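Local coordinates for protein delta-1-pyrroline-5-carboxylate dehydrogenase, mitochondrial (PDB 4E3X) that probably catalyses the irreversible NAD(+)-dependent oxidation of glutamic gamma-semialdehyde to glutamate, the second step of proline degradation in mitochondria, at residues M134-G137 with P138-E142; G266-F269 with G270-T274; F341-G344 with G345-C348. One frame throughout, in Å; residues are numbered along the deposited sequence.

Contact 1: residues M134-G137 with P138-E142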
loop_
_atom_site.group_PDB
_atom_site.type_symbol
_atom_site.label_atom_id
_atom_site.label_comp_id
_atom_site.label_asym_id
_atom_site.label_seq_id
_atom_site.Cartn_x
_atom_site.Cartn_y
_atom_site.Cartn_z
ATOM N N MET B 134 29.413 -5.695 -8.765
ATOM C CA MET B 134 29.823 -6.945 -9.403
ATOM C C MET B 134 29.140 -7.125 -10.757
ATOM O O MET B 134 29.769 -7.503 -11.740
ATOM C CB MET B 134 29.508 -8.127 -8.492
ATOM C CG MET B 134 30.290 -8.103 -7.180
ATOM S SD MET B 134 29.640 -9.256 -5.948
ATOM C CE MET B 134 30.049 -10.811 -6.732
ATOM N N LEU B 135 27.842 -6.850 -10.802
ATOM C CA LEU B 135 27.072 -6.941 -12.041
ATOM C C LEU B 135 27.572 -5.948 -13.083
ATOM O O LEU B 135 27.583 -6.256 -14.273
ATOM C CB LEU B 135 25.590 -6.700 -11.762
ATOM C CG LEU B 135 24.859 -7.828 -11.037
ATOM C CD1 LEU B 135 23.582 -7.304 -10.387
ATOM C CD2 LEU B 135 24.549 -8.967 -12.000
ATOM N N SER B 136 27.974 -4.757 -12.640
ATOM C CA SER B 136 28.453 -3.719 -13.547
ATOM C C SER B 136 29.750 -4.150 -14.214
ATOM O O SER B 136 29.950 -3.943 -15.417
ATOM C CB SER B 136 28.663 -2.404 -12.787
ATOM O OG SER B 136 29.220 -1.409 -13.619
ATOM N N GLY B 137 30.635 -4.747 -13.423
ATOM C CA GLY B 137 31.974 -5.063 -13.875
ATOM C C GLY B 137 32.192 -6.524 -14.188
ATOM O O GLY B 137 31.849 -6.982 -15.277
ATOM N N PRO B 138 32.774 -7.268 -13.233
ATOM C CA PRO B 138 33.279 -8.608 -13.537
ATOM C C PRO B 138 32.210 -9.631 -13.903
ATOM O O PRO B 138 32.541 -10.603 -14.577
ATOM C CB PRO B 138 33.996 -9.014 -12.243
ATOM C CG PRO B 138 33.356 -8.173 -11.168
ATOM C CD PRO B 138 33.076 -6.859 -11.849
ATOM N N ARG B 139 30.969 -9.420 -13.478
ATOM C CA ARG B 139 29.913 -10.403 -13.729
ATOM C C ARG B 139 28.963 -9.994 -14.849
ATOM O O ARG B 139 28.003 -10.709 -15.135
ATOM C CB ARG B 139 29.125 -10.708 -12.445
ATOM C CG ARG B 139 29.997 -11.170 -11.285
ATOM C CD ARG B 139 30.612 -12.545 -11.540
ATOM N NE ARG B 139 29.814 -13.631 -10.971
ATOM C CZ ARG B 139 29.910 -14.043 -9.710
ATOM N NH1 ARG B 139 29.148 -15.038 -9.274
ATOM N NH2 ARG B 139 30.763 -13.459 -8.875
ATOM N N ARG B 140 29.229 -8.854 -15.480
ATOM C CA ARG B 140 28.321 -8.349 -16.510
ATOM C C ARG B 140 28.172 -9.336 -17.660
ATOM O O ARG B 140 27.061 -9.658 -18.075
ATOM C CB ARG B 140 28.789 -6.990 -17.052
ATOM C CG ARG B 140 27.648 -6.170 -17.667
ATOM C CD ARG B 140 28.180 -5.012 -18.507
ATOM N NE ARG B 140 27.171 -3.992 -18.791
ATOM C CZ ARG B 140 26.988 -2.904 -18.049
ATOM N NH1 ARG B 140 26.062 -2.014 -18.384
ATOM N NH2 ARG B 140 27.729 -2.710 -16.961
ATOM N N ALA B 141 29.294 -9.809 -18.188
ATOM C CA ALA B 141 29.245 -10.668 -19.362
ATOM C C ALA B 141 28.496 -11.966 -19.048
ATOM O O ALA B 141 27.706 -12.448 -19.864
ATOM C CB ALA B 141 30.654 -10.944 -19.897
ATOM N N GLU B 142 28.727 -12.516 -17.860
ATOM C CA GLU B 142 28.032 -13.724 -17.429
ATOM C C GLU B 142 26.513 -13.560 -17.411
ATOM O O GLU B 142 25.786 -14.380 -17.982
ATOM C CB GLU B 142 28.513 -14.134 -16.035
ATOM C CG GLU B 142 27.756 -15.332 -15.470
ATOM C CD GLU B 142 27.940 -15.517 -13.973
ATOM O OE1 GLU B 142 28.882 -14.931 -13.398
ATOM O OE2 GLU B 142 27.138 -16.263 -13.374
HETATM O O HOH W 1 32.015 -8.698 -17.510
#
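Arg140 folds back from the first turn of helix 140-151 onto the end of helix 121-136, where its NH2 meets the backbone O of Ser136 at 3.0 Å. The bond is well placed at both ends: the carbonyl oxygen lies within the guanidinium plane, and the nitrogen sits on a lone pair of the oxygen. The torsions explain the reach, since CG stands opposite the backbone N (chi1 -156°) and the chain then runs straight from CG to NE, with Arg140 CB 3.1 Å from Leu135 O. This is the closely packed side. Arg140 is buried, its NH1 in a salt bridge with Glu159 and its NH2 in another with Glu35, which also takes a hydrogen bond from Ser136 OG; a leucine in its place would probably leave both carboxylates without their cationic mate and Ser136 O without this donor.

The other side is looser. Met134 and Arg139 lie side by side and point the same way, with the methyl CE of Met134 3.5 Å from Arg139 NH2. Bends at chi2 and chi3 bring Arg139 NE to Glu142 OE1 at 2.9 Å, a salt bridge on the syn side of the carboxylate, while NH2 pairs with Glu251 of helix 239-251. Gly137 and Pro138, in the turn, are exposed.

The backbone is closed by Arg139 N on Met134 O at 2.9 Å and by Arg140 N on Gly137 O at 3.2 Å. A water bridges Gly137 O to Ala141 N. Gly137, the first residue to leave helical angles, opens a type I beta turn that ends at Arg140, with Pro138 and Arg139 at its corner: a tight connection between two successive helices.

Contact 2: residues G266-F269 with G270-T274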
loop_
_atom_site.group_PDB
_atom_site.type_symbol
_atom_site.label_atom_id
_atom_site.label_comp_id
_atom_site.label_asym_id
_atom_site.label_seq_id
_atom_site.Cartn_x
_atom_site.Cartn_y
_atom_site.Cartn_z
ATOM N N GLY B 266 4.107 -23.842 -9.995
ATOM C CA GLY B 266 3.423 -22.611 -9.623
ATOM C C GLY B 266 2.287 -22.800 -8.634
ATOM O O GLY B 266 2.280 -22.185 -7.563
ATOM N N PRO B 267 1.307 -23.641 -8.991
ATOM C CA PRO B 267 0.190 -23.859 -8.066
ATOM C C PRO B 267 0.651 -24.420 -6.718
ATOM O O PRO B 267 0.158 -23.992 -5.681
ATOM C CB PRO B 267 -0.677 -24.864 -8.826
ATOM C CG PRO B 267 -0.458 -24.484 -10.271
ATOM C CD PRO B 267 1.024 -24.182 -10.335
ATOM N N THR B 268 1.609 -25.339 -6.735
ATOM C CA THR B 268 2.131 -25.916 -5.506
ATOM C C THR B 268 2.761 -24.845 -4.604
ATOM O O THR B 268 2.533 -24.816 -3.387
ATOM C CB THR B 268 3.167 -27.004 -5.815
ATOM O OG1 THR B 268 2.573 -28.002 -6.652
ATOM C CG2 THR B 268 3.657 -27.669 -4.535
ATOM N N PHE B 269 3.558 -23.969 -5.203
ATOM C CA PHE B 269 4.198 -22.887 -4.471
ATOM C C PHE B 269 3.140 -21.974 -3.851
ATOM O O PHE B 269 3.206 -21.651 -2.661
ATOM C CB PHE B 269 5.114 -22.096 -5.410
ATOM C CG PHE B 269 5.878 -21.001 -4.725
ATOM C CD1 PHE B 269 7.040 -21.285 -4.027
ATOM C CD2 PHE B 269 5.429 -19.692 -4.766
ATOM C CE1 PHE B 269 7.736 -20.281 -3.377
ATOM C CE2 PHE B 269 6.125 -18.696 -4.132
ATOM C CZ PHE B 269 7.276 -18.987 -3.436
ATOM N N GLY B 270 2.157 -21.573 -4.651
ATOM C CA GLY B 270 1.102 -20.704 -4.161
ATOM C C GLY B 270 0.311 -21.343 -3.032
ATOM O O GLY B 270 0.026 -20.693 -2.028
ATOM N N ASP B 271 -0.025 -22.624 -3.186
ATOM C CA ASP B 271 -0.761 -23.363 -2.158
ATOM C C ASP B 271 0.017 -23.357 -0.849
ATOM O O ASP B 271 -0.546 -23.151 0.233
ATOM C CB ASP B 271 -0.985 -24.831 -2.552
ATOM C CG ASP B 271 -1.930 -25.010 -3.727
ATOM O OD1 ASP B 271 -2.548 -24.030 -4.198
ATOM O OD2 ASP B 271 -2.061 -26.172 -4.166
ATOM N N THR B 272 1.315 -23.626 -0.945
ATOM C CA THR B 272 2.140 -23.740 0.252
ATOM C C THR B 272 2.285 -22.395 0.968
ATOM O O THR B 272 2.051 -22.295 2.180
ATOM C CB THR B 272 3.527 -24.305 -0.065
ATOM O OG1 THR B 272 3.393 -25.542 -0.769
ATOM C CG2 THR B 272 4.308 -24.531 1.228
ATOM N N VAL B 273 2.652 -21.346 0.237
ATOM C CA VAL B 273 2.874 -20.075 0.919
ATOM C C VAL B 273 1.581 -19.480 1.493
ATOM O O VAL B 273 1.601 -18.890 2.579
ATOM C CB VAL B 273 3.668 -19.043 0.068
ATOM C CG1 VAL B 273 5.009 -19.633 -0.376
ATOM C CG2 VAL B 273 2.856 -18.561 -1.121
ATOM N N THR B 274 0.457 -19.649 0.794
ATOM C CA THR B 274 -0.816 -19.122 1.287
ATOM C C THR B 274 -1.420 -19.974 2.398
ATOM O O THR B 274 -2.403 -19.579 3.002
ATOM C CB THR B 274 -1.850 -18.913 0.152
ATOM O OG1 THR B 274 -2.143 -20.172 -0.479
ATOM C CG2 THR B 274 -1.330 -17.902 -0.877
#
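Helix 266-274 packs beside the parallel sheet of the Rossmann-type NAD(+)-binding domain of this aldehyde dehydrogenase, and one turn of it pairs Phe269 with Val273. The methyl CG1 of Val273 lies over one face of the Phe269 ring, 4.0 Å from its centroid and 17° off the normal, a CH-pi contact displaced toward the rim. A chi1 of -177° sets CG of Phe269 beside its carbonyl carbon, which carries the ring forward to the Val273 methyl. Both side chains face the sheet: Phe269 touches Ala205, Ile207, Leu231 and Lys233, the last an NAD(+)-binding residue, while Val273 rests on Phe203 and Ala205.

Beneath them run regular helical bonds, among them Gly270 N to Gly266 O and Val273 N to Phe269 O. On another side of the helix Asp271 turns its carboxylate back beside Pro267 O, and its OD1 takes a hydrogen bond from Gln297 of helix 288-300.

Two threonines add hydroxyl bonds to carbonyls one turn back. Thr274 OG1 donates to Gly270 O at 2.7 Å. Thr268 O is gripped twice by Thr272, whose N at 3.0 Å and OG1 at 2.8 Å approach from opposite faces of the carbonyl plane.

Contact 3: residues F341-G344 with G345-C348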
loop_
_atom_site.group_PDB
_atom_site.type_symbol
_atom_site.label_atom_id
_atom_site.label_comp_id
_atom_site.label_asym_id
_atom_site.label_seq_id
_atom_site.Cartn_x
_atom_site.Cartn_y
_atom_site.Cartn_z
ATOM N N PHE B 341 8.250 -5.247 -31.579
ATOM C CA PHE B 341 9.002 -6.432 -31.979
ATOM C C PHE B 341 10.289 -6.734 -31.207
ATOM O O PHE B 341 10.783 -7.855 -31.281
ATOM C CB PHE B 341 9.314 -6.368 -33.482
ATOM C CG PHE B 341 8.093 -6.285 -34.360
ATOM C CD1 PHE B 341 6.973 -7.055 -34.086
ATOM C CD2 PHE B 341 8.066 -5.440 -35.457
ATOM C CE1 PHE B 341 5.842 -6.983 -34.889
ATOM C CE2 PHE B 341 6.943 -5.364 -36.269
ATOM C CZ PHE B 341 5.834 -6.140 -35.982
ATOM N N GLU B 342 10.838 -5.767 -30.475
ATOM C CA GLU B 342 12.015 -6.068 -29.658
ATOM C C GLU B 342 11.678 -7.166 -28.658
ATOM O O GLU B 342 10.569 -7.204 -28.115
ATOM C CB GLU B 342 12.547 -4.821 -28.951
ATOM C CG GLU B 342 13.298 -3.888 -29.888
ATOM C CD GLU B 342 13.821 -2.645 -29.202
ATOM O OE1 GLU B 342 13.116 -2.079 -28.341
ATOM O OE2 GLU B 342 14.956 -2.238 -29.525
ATOM N N TYR B 343 12.636 -8.065 -28.441
ATOM C CA TYR B 343 12.426 -9.272 -27.639
ATOM C C TYR B 343 11.148 -10.012 -28.069
ATOM O O TYR B 343 10.437 -10.608 -27.255
ATOM C CB TYR B 343 12.481 -8.986 -26.121
ATOM C CG TYR B 343 12.530 -10.256 -25.289
ATOM C CD1 TYR B 343 13.379 -11.305 -25.642
ATOM C CD2 TYR B 343 11.732 -10.410 -24.161
ATOM C CE1 TYR B 343 13.421 -12.478 -24.907
ATOM C CE2 TYR B 343 11.772 -11.583 -23.418
ATOM C CZ TYR B 343 12.625 -12.604 -23.793
ATOM O OH TYR B 343 12.665 -13.775 -23.069
ATOM N N GLY B 344 10.865 -9.970 -29.370
ATOM C CA GLY B 344 9.702 -10.646 -29.915
ATOM C C GLY B 344 8.372 -10.196 -29.333
ATOM O O GLY B 344 7.428 -10.987 -29.278
ATOM N N GLY B 345 8.303 -8.945 -28.880
ATOM C CA GLY B 345 7.086 -8.417 -28.283
ATOM C C GLY B 345 6.751 -9.018 -26.925
ATOM O O GLY B 345 5.638 -8.840 -26.425
ATOM N N GLN B 346 7.706 -9.728 -26.326
ATOM C CA GLN B 346 7.471 -10.395 -25.047
ATOM C C GLN B 346 7.714 -9.468 -23.865
ATOM O O GLN B 346 8.496 -9.774 -22.955
ATOM C CB GLN B 346 8.348 -11.635 -24.944
ATOM C CG GLN B 346 8.130 -12.603 -26.090
ATOM C CD GLN B 346 9.056 -13.792 -25.992
ATOM O OE1 GLN B 346 8.623 -14.905 -25.689
ATOM N NE2 GLN B 346 10.347 -13.557 -26.221
ATOM N N LYS B 347 7.042 -8.322 -23.883
ATOM C CA LYS B 347 7.171 -7.353 -22.805
ATOM C C LYS B 347 5.789 -6.910 -22.380
ATOM O O LYS B 347 4.910 -6.712 -23.217
ATOM C CB LYS B 347 7.960 -6.128 -23.259
ATOM C CG LYS B 347 9.372 -6.403 -23.753
ATOM C CD LYS B 347 10.113 -5.095 -23.985
ATOM C CE LYS B 347 11.542 -5.342 -24.438
ATOM N NZ LYS B 347 12.301 -4.074 -24.600
ATOM N N CYS B 348 5.599 -6.732 -21.081
ATOM C CA CYS B 348 4.337 -6.225 -20.558
ATOM C C CYS B 348 4.040 -4.834 -21.086
ATOM O O CYS B 348 2.903 -4.389 -21.039
ATOM C CB CYS B 348 4.371 -6.171 -19.035
ATOM S SG CYS B 348 4.573 -7.768 -18.267
HETATM O O HOH W 2 11.053 -2.668 -26.811
#
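Tyr343 and Gln346 meet in the loop that carries the catalytic nucleophile, Cys348, of the aldehyde dehydrogenase fold, between helix 329-341 and strand 351-357. Their ring and amide planes are 43° apart, and Gln346 NE2 stands over the centre of one face of the Tyr343 ring, 3.5 Å from CZ. The same nitrogen donates to Tyr343 O at 3.1 Å, with that oxygen close to the amide plane. Gln346 N also binds Tyr343 O, from the opposite face of its carbonyl plane, and the pair of bonds holds the amide against the ring. Both donors can reach it because Gln346 CG lies beside its own backbone N (chi1 -57°). Tyr343 OH bonds to Gln151 O and Gln346 OE1 accepts from Ile392 N.

Tyr343, Gly344 and Gly345 all have positive phi, which by itself favours glycine at the last two, and Gly345 N bonds to Glu342 O. Gln346 is the centre of an inverse gamma turn; its own O accepts a hydrogen bond from ND2 of Asn211, the residue that probably stabilises the transition state.

Lys347, extended beyond CG, passes its CE 4.1 Å from Tyr343 CB, and its NZ hydrogen-bonds to Gln157 OE1. Glu342 OE2 hydrogen-bonds to Tyr559 OH of the second subunit. A water 2.6 Å from Glu342 OE1 and 2.9 Å from Lys347 NZ bridges these two atoms, which stay 4.3 Å apart.

The three contacts illustrate how local geometry follows place in the fold, and no two share a helix or strand. Contact 3, in the loop after helix 329-341, is wholly buried and, of the three, alone holds a catalytic residue; its chemistry is an amide over an aromatic face, with a charged pair separated by water and a bond to the second subunit. Contact 2 lies within helix 266-274, apolar toward the sheet and dominated by regular backbone bonds. Contact 1 joins helices 121-136 and 140-151 at a partly exposed corner away from annotated sites, and relies on arginine salt bridges. None touches another: the nearest atoms of contacts 1 and 3 are about 14 Å apart.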